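PDB 6O93: D-alanyl transferase DltD from Enterococcus faecalis, which probably transfers D-alanine onto lipoteichoic acid at the cell membrane, a step in building the Gram-positive cell wall. Local coordinates for residues K318-L323 / I331-T336; A278-L283 / Q326-I331. All blocks are in the same frame, centred on the assembly; numbering follows the deposited sequence.

Contact 1 of 2, residues K318-L323 / I331-T336; sequences KLKYQL and IADFST
Lys-320 and Asp-333 meet in a salt bridge, with Lys-320 NZ 2.9 Å from Asp-333 OD2. The ammonium uses the anti lone pair of that oxygen, the one turned away from OD1, and the two side chains run at about a right angle to each other. A bend in the lysine chain (chi3 -66°) turns its end onto the carboxylate, while its middle part lies against Ile-331, with Lys-320 CD 4.1 Å from Ile-331 CG2. That CG2 branch meets the lysine methylenes, while Ile-331 CD1, at the end of the longer branch, packs on Leu-323, 3.7 Å from Leu-323 CD1 and close to its CB as well.

One step further out, Ser-335 holds the other carboxylate oxygen. Asp-333 OD1 accepts from Ser-335 OG (2.6 Å) on the syn side, close to the carboxylate plane, and from Ser-335 N (3.0 Å) well above it, the latter closing an Asx turn. Three donors therefore grip the aspartate and should fix its rotation. Gln-313, from the same helix as Lys-320, bonds in turn to Ser-335 OG. The helical segment 318-323, part of helix 309-324, runs nearly antiparallel (172°) to strand 331-333, with a closest axis approach of 10.8 Å. This is the helix-to-strand half of a beta-alpha-beta crossover from strand 289-294 to the edge strand 331-333, consistent with the SGNH hydrolase clan.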
ATOM      1  N   LYS A 318       4.528  14.731 -10.095  1.00 19.32           N
ATOM      2  CA  LYS A 318       5.013  15.116  -8.775  1.00 18.86           C
ATOM      3  C   LYS A 318       5.563  13.913  -8.025  1.00 18.04           C
ATOM      4  O   LYS A 318       6.629  13.993  -7.405  1.00 18.07           O
ATOM      5  CB  LYS A 318       3.887  15.771  -7.975  1.00 18.66           C
ATOM      6  CG  LYS A 318       4.332  16.368  -6.653  1.00 17.90           C
ATOM      7  CD  LYS A 318       3.254  17.261  -6.063  1.00 17.23           C
ATOM      8  CE  LYS A 318       3.673  17.835  -4.722  1.00 16.81           C
ATOM      9  NZ  LYS A 318       2.641  18.754  -4.173  1.00 18.17           N
ATOM     10  N   LEU A 319       4.845  12.792  -8.071  1.00 17.32           N
ATOM     11  CA  LEU A 319       5.302  11.585  -7.392  1.00 17.70           C
ATOM     12  C   LEU A 319       6.601  11.075  -7.997  1.00 19.24           C
ATOM     13  O   LEU A 319       7.543  10.728  -7.273  1.00 20.23           O
ATOM     14  CB  LEU A 319       4.218  10.512  -7.460  1.00 17.92           C
ATOM     15  CG  LEU A 319       2.923  10.850  -6.723  1.00 17.28           C
ATOM     16  CD1 LEU A 319       1.843   9.841  -7.063  1.00 17.55           C
ATOM     17  CD2 LEU A 319       3.156  10.894  -5.220  1.00 16.81           C
ATOM     18  N   LYS A 320       6.674  11.017  -9.328  1.00 19.77           N
ATOM     19  CA  LYS A 320       7.876  10.491  -9.965  1.00 21.02           C
ATOM     20  C   LYS A 320       9.075  11.400  -9.733  1.00 20.59           C
ATOM     21  O   LYS A 320      10.213  10.922  -9.708  1.00 21.43           O
ATOM     22  CB  LYS A 320       7.636  10.279 -11.460  1.00 23.30           C
ATOM     23  CG  LYS A 320       6.668   9.140 -11.759  1.00 25.09           C
ATOM     24  CD  LYS A 320       6.721   8.698 -13.214  1.00 27.22           C
ATOM     25  CE  LYS A 320       6.238   9.784 -14.151  1.00 30.00           C
ATOM     26  NZ  LYS A 320       6.188   9.304 -15.560  1.00 31.62           N
ATOM     27  N   TYR A 321       8.847  12.702  -9.549  1.00 18.89           N
ATOM     28  CA  TYR A 321       9.950  13.582  -9.179  1.00 19.03           C
ATOM     29  C   TYR A 321      10.454  13.253  -7.779  1.00 18.20           C
ATOM     30  O   TYR A 321      11.661  13.097  -7.562  1.00 18.27           O
ATOM     31  CB  TYR A 321       9.523  15.048  -9.257  1.00 18.91           C
ATOM     32  CG  TYR A 321      10.655  16.004  -8.951  1.00 18.33           C
ATOM     33  CD1 TYR A 321      11.559  16.372  -9.935  1.00 19.70           C
ATOM     34  CD2 TYR A 321      10.827  16.524  -7.677  1.00 18.30           C
ATOM     35  CE1 TYR A 321      12.601  17.236  -9.663  1.00 20.58           C
ATOM     36  CE2 TYR A 321      11.867  17.392  -7.393  1.00 19.22           C
ATOM     37  CZ  TYR A 321      12.751  17.744  -8.391  1.00 20.53           C
ATOM     38  OH  TYR A 321      13.789  18.609  -8.122  1.00 21.19           O
ATOM     39  N   GLN A 322       9.537  13.138  -6.819  1.00 18.32           N
ATOM     40  CA  GLN A 322       9.924  12.810  -5.451  1.00 19.30           C
ATOM     41  C   GLN A 322      10.666  11.479  -5.397  1.00 20.09           C
ATOM     42  O   GLN A 322      11.615  11.319  -4.620  1.00 20.52           O
ATOM     43  CB  GLN A 322       8.680  12.778  -4.563  1.00 17.99           C
ATOM     44  CG  GLN A 322       8.949  12.575  -3.082  1.00 17.34           C
ATOM     45  CD  GLN A 322       7.702  12.797  -2.238  1.00 16.39           C
ATOM     46  OE1 GLN A 322       6.671  13.251  -2.740  1.00 15.79           O
ATOM     47  NE2 GLN A 322       7.793  12.477  -0.952  1.00 15.36           N
ATOM     48  N   LEU A 323      10.253  10.517  -6.221  1.00 20.02           N
ATOM     49  CA  LEU A 323      10.937   9.229  -6.272  1.00 20.40           C
ATOM     50  C   LEU A 323      12.292   9.356  -6.957  1.00 21.38           C
ATOM     51  O   LEU A 323      13.339   9.122  -6.341  1.00 20.87           O
ATOM     52  CB  LEU A 323      10.062   8.204  -6.993  1.00 19.70           C
ATOM     53  CG  LEU A 323       8.795   7.777  -6.249  1.00 19.49           C
ATOM     54  CD1 LEU A 323       7.880   6.976  -7.163  1.00 20.11           C
ATOM     55  CD2 LEU A 323       9.153   6.969  -5.010  1.00 18.78           C
ATOM     56  N   ILE A 331       9.924   2.418 -11.389  1.00 23.86           N
ATOM     57  CA  ILE A 331       8.582   2.991 -11.386  1.00 24.94           C
ATOM     58  C   ILE A 331       7.814   2.436 -12.576  1.00 25.97           C
ATOM     59  O   ILE A 331       8.216   2.637 -13.728  1.00 28.09           O
ATOM     60  CB  ILE A 331       8.611   4.528 -11.440  1.00 25.08           C
ATOM     61  CG1 ILE A 331       9.477   5.089 -10.308  1.00 25.24           C
ATOM     62  CG2 ILE A 331       7.194   5.088 -11.349  1.00 24.52           C
ATOM     63  CD1 ILE A 331       9.637   6.595 -10.354  1.00 25.93           C
ATOM     64  N   ALA A 332       6.705   1.753 -12.298  1.00 24.42           N
ATOM     65  CA  ALA A 332       5.783   1.291 -13.335  1.00 24.57           C
ATOM     66  C   ALA A 332       4.609   2.263 -13.355  1.00 24.48           C
ATOM     67  O   ALA A 332       3.644   2.118 -12.605  1.00 24.07           O
ATOM     68  CB  ALA A 332       5.333  -0.142 -13.070  1.00 24.48           C
ATOM     69  N   ASP A 333       4.698   3.268 -14.224  1.00 24.95           N
ATOM     70  CA  ASP A 333       3.692   4.326 -14.305  1.00 23.83           C
ATOM     71  C   ASP A 333       2.667   3.942 -15.365  1.00 22.28           C
ATOM     72  O   ASP A 333       2.909   4.094 -16.564  1.00 23.12           O
ATOM     73  CB  ASP A 333       4.346   5.665 -14.627  1.00 24.94           C
ATOM     74  CG  ASP A 333       3.346   6.805 -14.687  1.00 26.12           C
ATOM     75  OD1 ASP A 333       2.167   6.586 -14.334  1.00 25.52           O
ATOM     76  OD2 ASP A 333       3.739   7.921 -15.090  1.00 27.14           O
ATOM     77  N   PHE A 334       1.511   3.451 -14.922  1.00 21.02           N
ATOM     78  CA  PHE A 334       0.410   3.128 -15.817  1.00 21.50           C
ATOM     79  C   PHE A 334      -0.686   4.193 -15.799  1.00 21.19           C
ATOM     80  O   PHE A 334      -1.811   3.922 -16.232  1.00 20.17           O
ATOM     81  CB  PHE A 334      -0.175   1.760 -15.460  1.00 21.67           C
ATOM     82  CG  PHE A 334       0.800   0.624 -15.608  1.00 22.82           C
ATOM     83  CD1 PHE A 334       1.251   0.239 -16.858  1.00 24.25           C
ATOM     84  CD2 PHE A 334       1.255  -0.066 -14.497  1.00 22.69           C
ATOM     85  CE1 PHE A 334       2.144  -0.808 -16.997  1.00 25.25           C
ATOM     86  CE2 PHE A 334       2.149  -1.112 -14.629  1.00 22.89           C
ATOM     87  CZ  PHE A 334       2.593  -1.484 -15.881  1.00 24.60           C
ATOM     88  N   SER A 335      -0.382   5.400 -15.314  1.00 21.38           N
ATOM     89  CA  SER A 335      -1.388   6.455 -15.271  1.00 21.93           C
ATOM     90  C   SER A 335      -1.813   6.903 -16.664  1.00 23.22           C
ATOM     91  O   SER A 335      -2.912   7.446 -16.816  1.00 22.90           O
ATOM     92  CB  SER A 335      -0.867   7.654 -14.474  1.00 21.80           C
ATOM     93  OG  SER A 335       0.262   8.239 -15.101  1.00 22.62           O
ATOM     94  N   THR A 336      -0.974   6.688 -17.676  1.00 24.44           N
ATOM     95  CA  THR A 336      -1.322   7.012 -19.054  1.00 27.83           C
ATOM     96  C   THR A 336      -2.143   5.922 -19.729  1.00 28.95           C
ATOM     97  O   THR A 336      -2.490   6.074 -20.906  1.00 30.06           O
ATOM     98  CB  THR A 336      -0.054   7.264 -19.874  1.00 29.28           C
ATOM     99  OG1 THR A 336       0.843   6.158 -19.716  1.00 30.04           O
ATOM    100  CG2 THR A 336       0.631   8.548 -19.424  1.00 28.24           C
TER

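Contact 2 of 2, residues A278-L283 / Q326-I331; sequences AALEQL and QGFTNI
This is a buried apolar contact between helix 272-285 and the turn that leads from helix 309-324 into strand 331-333, and Leu-280 carries it from the helix side. Its CD2 methyl sits over one face of the Phe-328 ring, 4.0 Å from the centroid and 14° off the ring normal, a CH-pi contact shifted toward the CE2 side of the rim. Leu-280 CB comes up to the same part of the ring, 4.0 Å from Phe-328 CE2, and the backbone takes part too: Leu-280 O lies 3.6 Å from Phe-328 CZ. The other branch, Leu-280 CD1, packs 4.0 Å from Gln-326 NE2, where the two side chains cross at about a right angle.

That amide is tied down by other partners. Gln-326 NE2 bonds to the carbonyl of Gln-322, while OE1 accepts from the backbone N of Asp-379 and from Gln-277, so its polar end is satisfied beside a leucine methyl. Phe-292 of strand 289-294 and Tyr-376 also meet the Phe-328 ring, Phe-292 with its plane nearly perpendicular to it. Between Gln-326 and Phe-328 the chain turns through Gly-327, whose positive phi (102°) suits glycine. It is the C-prime residue of a Schellman motif that ends helix 309-324, with the residue just past the glycine turned into the hydrophobic core.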
ATOM      1  N   ALA A 278       7.680   9.737   4.444  1.00 16.23           N
ATOM      2  CA  ALA A 278       7.996   8.932   5.619  1.00 16.40           C
ATOM      3  C   ALA A 278       8.216   7.474   5.238  1.00 16.94           C
ATOM      4  O   ALA A 278       9.145   6.828   5.734  1.00 16.27           O
ATOM      5  CB  ALA A 278       6.880   9.056   6.657  1.00 16.03           C
ATOM      6  N   ALA A 279       7.373   6.940   4.352  1.00 17.22           N
ATOM      7  CA  ALA A 279       7.549   5.563   3.905  1.00 18.36           C
ATOM      8  C   ALA A 279       8.826   5.410   3.090  1.00 18.11           C
ATOM      9  O   ALA A 279       9.517   4.389   3.195  1.00 19.26           O
ATOM     10  CB  ALA A 279       6.334   5.119   3.090  1.00 18.19           C
ATOM     11  N   LEU A 280       9.162   6.416   2.281  1.00 17.55           N
ATOM     12  CA  LEU A 280      10.375   6.350   1.474  1.00 17.81           C
ATOM     13  C   LEU A 280      11.625   6.334   2.348  1.00 20.46           C
ATOM     14  O   LEU A 280      12.571   5.586   2.072  1.00 20.27           O
ATOM     15  CB  LEU A 280      10.419   7.529   0.502  1.00 17.13           C
ATOM     16  CG  LEU A 280       9.341   7.551  -0.582  1.00 16.99           C
ATOM     17  CD1 LEU A 280       9.423   8.847  -1.378  1.00 18.16           C
ATOM     18  CD2 LEU A 280       9.472   6.343  -1.501  1.00 16.34           C
ATOM     19  N   GLU A 281      11.651   7.153   3.403  1.00 21.74           N
ATOM     20  CA  GLU A 281      12.811   7.166   4.288  1.00 23.48           C
ATOM     21  C   GLU A 281      12.982   5.822   4.989  1.00 22.19           C
ATOM     22  O   GLU A 281      14.108   5.336   5.142  1.00 23.17           O
ATOM     23  CB  GLU A 281      12.686   8.297   5.312  1.00 26.45           C
ATOM     24  CG  GLU A 281      13.794   8.284   6.365  1.00 31.38           C
ATOM     25  CD  GLU A 281      13.939   9.604   7.105  1.00 34.81           C
ATOM     26  OE1 GLU A 281      13.329  10.608   6.680  1.00 35.21           O
ATOM     27  OE2 GLU A 281      14.669   9.637   8.117  1.00 37.53           O
ATOM     28  N   GLN A 282      11.878   5.203   5.417  1.00 20.51           N
ATOM     29  CA  GLN A 282      11.972   3.896   6.061  1.00 21.29           C
ATOM     30  C   GLN A 282      12.512   2.845   5.097  1.00 19.68           C
ATOM     31  O   GLN A 282      13.318   1.990   5.487  1.00 18.89           O
ATOM     32  CB  GLN A 282      10.605   3.469   6.599  1.00 21.50           C
ATOM     33  CG  GLN A 282      10.058   4.363   7.700  1.00 22.80           C
ATOM     34  CD  GLN A 282      10.933   4.371   8.941  1.00 24.55           C
ATOM     35  OE1 GLN A 282      11.482   3.343   9.338  1.00 25.68           O
ATOM     36  NE2 GLN A 282      11.071   5.537   9.557  1.00 25.48           N
ATOM     37  N   LEU A 283      12.075   2.889   3.837  1.00 19.10           N
ATOM     38  CA  LEU A 283      12.560   1.929   2.852  1.00 19.61           C
ATOM     39  C   LEU A 283      14.038   2.145   2.553  1.00 20.19           C
ATOM     40  O   LEU A 283      14.805   1.181   2.457  1.00 21.29           O
ATOM     41  CB  LEU A 283      11.730   2.034   1.572  1.00 19.46           C
ATOM     42  CG  LEU A 283      10.270   1.602   1.721  1.00 19.77           C
ATOM     43  CD1 LEU A 283       9.404   2.197   0.618  1.00 18.94           C
ATOM     44  CD2 LEU A 283      10.166   0.080   1.723  1.00 20.12           C
ATOM     45  N   GLN A 326      15.344  11.130  -5.478  1.00 20.24           N
ATOM     46  CA  GLN A 326      15.980  10.555  -4.299  1.00 21.21           C
ATOM     47  C   GLN A 326      16.562   9.170  -4.551  1.00 21.72           C
ATOM     48  O   GLN A 326      17.004   8.516  -3.601  1.00 22.24           O
ATOM     49  CB  GLN A 326      14.978  10.504  -3.144  1.00 19.75           C
ATOM     50  CG  GLN A 326      14.468  11.872  -2.726  1.00 19.57           C
ATOM     51  CD  GLN A 326      13.543  11.817  -1.525  1.00 19.14           C
ATOM     52  OE1 GLN A 326      13.981  11.962  -0.381  1.00 19.29           O
ATOM     53  NE2 GLN A 326      12.256  11.612  -1.780  1.00 17.26           N
ATOM     54  N   GLY A 327      16.577   8.708  -5.799  1.00 22.14           N
ATOM     55  CA  GLY A 327      17.202   7.447  -6.142  1.00 22.98           C
ATOM     56  C   GLY A 327      16.254   6.284  -6.337  1.00 22.05           C
ATOM     57  O   GLY A 327      16.723   5.159  -6.556  1.00 22.73           O
ATOM     58  N   PHE A 328      14.946   6.509  -6.256  1.00 20.24           N
ATOM     59  CA  PHE A 328      13.958   5.467  -6.529  1.00 19.94           C
ATOM     60  C   PHE A 328      13.662   5.501  -8.023  1.00 21.71           C
ATOM     61  O   PHE A 328      12.913   6.359  -8.499  1.00 21.54           O
ATOM     62  CB  PHE A 328      12.697   5.682  -5.700  1.00 18.23           C
ATOM     63  CG  PHE A 328      12.924   5.606  -4.216  1.00 18.25           C
ATOM     64  CD1 PHE A 328      12.943   4.382  -3.566  1.00 17.97           C
ATOM     65  CD2 PHE A 328      13.111   6.758  -3.470  1.00 18.49           C
ATOM     66  CE1 PHE A 328      13.147   4.310  -2.202  1.00 18.44           C
ATOM     67  CE2 PHE A 328      13.314   6.693  -2.103  1.00 18.41           C
ATOM     68  CZ  PHE A 328      13.332   5.468  -1.468  1.00 18.53           C
ATOM     69  N   THR A 329      14.251   4.564  -8.766  1.00 23.21           N
ATOM     70  CA  THR A 329      14.188   4.568 -10.221  1.00 25.65           C
ATOM     71  C   THR A 329      13.357   3.428 -10.798  1.00 25.15           C
ATOM     72  O   THR A 329      13.218   3.345 -12.023  1.00 26.16           O
ATOM     73  CB  THR A 329      15.605   4.509 -10.810  1.00 27.20           C
ATOM     74  OG1 THR A 329      16.233   3.277 -10.438  1.00 27.08           O
ATOM     75  CG2 THR A 329      16.444   5.672 -10.302  1.00 28.03           C
ATOM     76  N   ASN A 330      12.806   2.550  -9.964  1.00 24.04           N
ATOM     77  CA  ASN A 330      11.942   1.464 -10.424  1.00 24.10           C
ATOM     78  C   ASN A 330      10.498   1.935 -10.289  1.00 23.26           C
ATOM     79  O   ASN A 330       9.910   1.858  -9.208  1.00 22.28           O
ATOM     80  CB  ASN A 330      12.186   0.191  -9.621  1.00 24.43           C
ATOM     81  CG  ASN A 330      13.638  -0.242  -9.635  1.00 24.87           C
ATOM     82  OD1 ASN A 330      14.276  -0.295 -10.686  1.00 24.70           O
ATOM     83  ND2 ASN A 330      14.169  -0.550  -8.460  1.00 25.67           N
ATOM     84  N   ILE A 331       9.924   2.418 -11.389  1.00 23.86           N
ATOM     85  CA  ILE A 331       8.582   2.991 -11.386  1.00 24.94           C
ATOM     86  C   ILE A 331       7.814   2.436 -12.576  1.00 25.97           C
ATOM     87  O   ILE A 331       8.216   2.637 -13.728  1.00 28.09           O
ATOM     88  CB  ILE A 331       8.611   4.528 -11.440  1.00 25.08           C
ATOM     89  CG1 ILE A 331       9.477   5.089 -10.308  1.00 25.24           C
ATOM     90  CG2 ILE A 331       7.194   5.088 -11.349  1.00 24.52           C
ATOM     91  CD1 ILE A 331       9.637   6.595 -10.354  1.00 25.93           C
TER

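Three of the four segments follow one another along helix 309-324, its turn and strand 331-333; the fourth, 278-283, comes from helix 272-285. The centres of contacts 1 and 2 are about 12 Å apart, and the two share Ile-331. Leu-323 joins them directly: its CD2 packs 3.6 Å from Leu-280 CD2, and its O is 3.1 Å from Phe-328 N, probably a hydrogen bond. The apolar packing thus runs from Ile-331 through Leu-323 to Leu-280 and Phe-328, and the last three all touch Phe-292 of strand 289-294. Neither contact includes a residue of the sodium site, which Ser-46, Glu-48 and Ser-104 form; both lie toward the 331-333 edge of the sheet.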